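Rubisco operon transcriptional regulator (Synechocystis sp., PDB 5Y2W) acts as a LysR-type transcriptional repressor that coordinates carbon and nitrogen metabolic signalling, its regulatory domain binding 2-phosphoglycolate. Local coordinates at the interface of chains A and B. Residues are numbered along the deposited sequence; one frame, centred on the assembly and turned at random. Chains: chain A/B, Rubisco operon transcriptional regulator.

The interface of chains A and B. Residues chain A 22-23, 26-27; chain B 144-145, 148.
B:Gln148 and A:Tyr23 bury the most surface in this patch, 68 and 58 Å², and meet where the CG methylene of B:Gln148 comes in plane against the tyrosine ring edge, 3.6 Å from CD1 of A:Tyr23. The two side chains cross at nearly a right angle, with ring and amide planes 84° apart, so the pair is an edge contact and not a stack. CG of A:Tyr23 lies anti to its own carbonyl carbon, beside the backbone N (chi1 -62°), which lays the ring alongside B:Glu144 as well. CE1 of A:Tyr23 approaches CB of B:Glu144 at 3.8 Å. The phenol OH of A:Tyr23 stands 3.6 Å from the carboxylate OE1 of B:Glu144, too far for a hydrogen bond. B:Glu144, with 37 Å² buried, is flanked on another side by A:Lys22, whose CD lies 3.7 Å from CG of B:Glu144 as the two chains run side by side. NZ of A:Lys22 remains 5.3 Å from OE2 of B:Glu144, and any attraction between these opposite charges would be long-range. Next to B:Glu144 in sequence, the methyl CB of B:Ala145 rests 3.7 Å from CG of the A:Pro26 ring. No polar pair comes within bonding reach here, and van der Waals packing carries the patch. An alanine in place of A:Tyr23 would probably open a gap beside B:Gln148 CG and B:Glu144 CB, leaving both side chains freer to turn. In the fold, A:Lys22 and A:Tyr23 lead into helix 24-35, which supplies A:Pro26 and A:Arg27, and this segment faces helix 143-151 of chain B; the two-fold axis repeats the contact with the chains exchanged, a pairing consistent with the dimers typical of LysR-type regulatory domains.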
ATOM      1  N   LYS A  22      -2.099   2.392  -7.601  1.00 34.23           N
ATOM      2  CA  LYS A  22      -1.813   0.990  -7.411  1.00 39.71           C
ATOM      3  C   LYS A  22      -3.002   0.095  -7.739  1.00 36.57           C
ATOM      4  O   LYS A  22      -2.858  -1.093  -7.858  1.00 37.48           O
ATOM      5  CB  LYS A  22      -1.375   0.729  -5.959  1.00 40.75           C
ATOM      6  CG  LYS A  22      -2.482   1.070  -4.974  1.00 45.37           C
ATOM      7  CD  LYS A  22      -2.261   0.560  -3.597  1.00 49.57           C
ATOM      8  CE  LYS A  22      -0.976   1.104  -3.121  1.00 57.09           C
ATOM      9  NZ  LYS A  22      -0.912   0.696  -1.728  1.00 65.17           N
ATOM     10  N   TYR A  23      -4.202   0.638  -7.829  1.00 38.06           N
ATOM     11  CA  TYR A  23      -5.340  -0.225  -8.208  1.00 42.76           C
ATOM     12  C   TYR A  23      -5.590  -0.159  -9.714  1.00 43.23           C
ATOM     13  O   TYR A  23      -5.738  -1.182 -10.374  1.00 41.41           O
ATOM     14  CB  TYR A  23      -6.614   0.195  -7.483  1.00 49.85           C
ATOM     15  CG  TYR A  23      -6.545   0.077  -5.982  1.00 52.03           C
ATOM     16  CD1 TYR A  23      -6.796  -1.153  -5.345  1.00 59.43           C
ATOM     17  CD2 TYR A  23      -6.303   1.196  -5.193  1.00 55.45           C
ATOM     18  CE1 TYR A  23      -6.765  -1.265  -3.950  1.00 58.92           C
ATOM     19  CE2 TYR A  23      -6.271   1.105  -3.808  1.00 61.39           C
ATOM     20  CZ  TYR A  23      -6.500  -0.130  -3.188  1.00 60.47           C
ATOM     21  OH  TYR A  23      -6.452  -0.204  -1.807  1.00 61.62           O
ATOM     22  N   PRO A  26      -2.576  -1.654 -12.322  1.00 49.42           N
ATOM     23  CA  PRO A  26      -2.645  -3.098 -12.455  1.00 49.39           C
ATOM     24  C   PRO A  26      -3.826  -3.579 -13.218  1.00 47.57           C
ATOM     25  O   PRO A  26      -3.710  -4.541 -13.936  1.00 46.59           O
ATOM     26  CB  PRO A  26      -2.769  -3.568 -11.012  1.00 55.13           C
ATOM     27  CG  PRO A  26      -1.860  -2.584 -10.329  1.00 57.99           C
ATOM     28  CD  PRO A  26      -2.278  -1.275 -10.939  1.00 53.99           C
ATOM     29  N   ARG A  27      -4.981  -2.964 -13.020  1.00 49.95           N
ATOM     30  CA  ARG A  27      -6.154  -3.444 -13.710  1.00 52.26           C
ATOM     31  C   ARG A  27      -5.980  -3.215 -15.227  1.00 54.28           C
ATOM     32  O   ARG A  27      -6.320  -4.068 -16.002  1.00 56.22           O
ATOM     33  CB  ARG A  27      -7.376  -2.740 -13.207  1.00 55.27           C
ATOM     34  CG  ARG A  27      -8.655  -3.239 -13.836  1.00 70.52           C
ATOM     35  CD  ARG A  27      -9.843  -2.556 -13.188  1.00 81.46           C
ATOM     36  NE  ARG A  27      -9.770  -1.117 -13.401  1.00 88.20           N
ATOM     37  CZ  ARG A  27     -10.631  -0.238 -12.908  1.00 95.31           C
ATOM     38  NH1 ARG A  27     -11.662  -0.644 -12.175  1.00101.52           N
ATOM     39  NH2 ARG A  27     -10.469   1.056 -13.175  1.00 91.10           N
TER
ATOM     40  N   GLU B 144      -1.934  -4.809  -2.686  1.00 34.01           N
ATOM     41  CA  GLU B 144      -3.248  -4.410  -3.180  1.00 38.62           C
ATOM     42  C   GLU B 144      -3.185  -4.579  -4.691  1.00 37.95           C
ATOM     43  O   GLU B 144      -4.094  -5.050  -5.279  1.00 37.34           O
ATOM     44  CB  GLU B 144      -3.587  -2.952  -2.869  1.00 44.25           C
ATOM     45  CG  GLU B 144      -2.948  -2.430  -1.595  1.00 51.17           C
ATOM     46  CD  GLU B 144      -3.586  -3.101  -0.426  1.00 58.84           C
ATOM     47  OE1 GLU B 144      -4.845  -3.116  -0.500  1.00 58.21           O
ATOM     48  OE2 GLU B 144      -2.872  -3.640   0.499  1.00 60.40           O
ATOM     49  N   ALA B 145      -2.070  -4.192  -5.296  1.00 41.19           N
ATOM     50  CA  ALA B 145      -1.885  -4.334  -6.764  1.00 40.01           C
ATOM     51  C   ALA B 145      -2.087  -5.775  -7.170  1.00 42.33           C
ATOM     52  O   ALA B 145      -2.767  -6.018  -8.138  1.00 38.38           O
ATOM     53  CB  ALA B 145      -0.497  -3.885  -7.159  1.00 39.30           C
ATOM     54  N   GLN B 148      -5.843  -6.783  -6.991  1.00 37.36           N
ATOM     55  CA  GLN B 148      -6.418  -6.267  -8.235  1.00 42.66           C
ATOM     56  C   GLN B 148      -6.045  -7.130  -9.444  1.00 36.66           C
ATOM     57  O   GLN B 148      -6.884  -7.474 -10.218  1.00 36.45           O
ATOM     58  CB  GLN B 148      -5.940  -4.836  -8.499  1.00 48.77           C
ATOM     59  CG  GLN B 148      -6.798  -3.777  -7.863  1.00 57.61           C
ATOM     60  CD  GLN B 148      -8.211  -3.766  -8.405  1.00 53.46           C
ATOM     61  OE1 GLN B 148      -8.460  -4.053  -9.575  1.00 58.05           O
ATOM     62  NE2 GLN B 148      -9.149  -3.493  -7.532  1.00 67.16           N
TER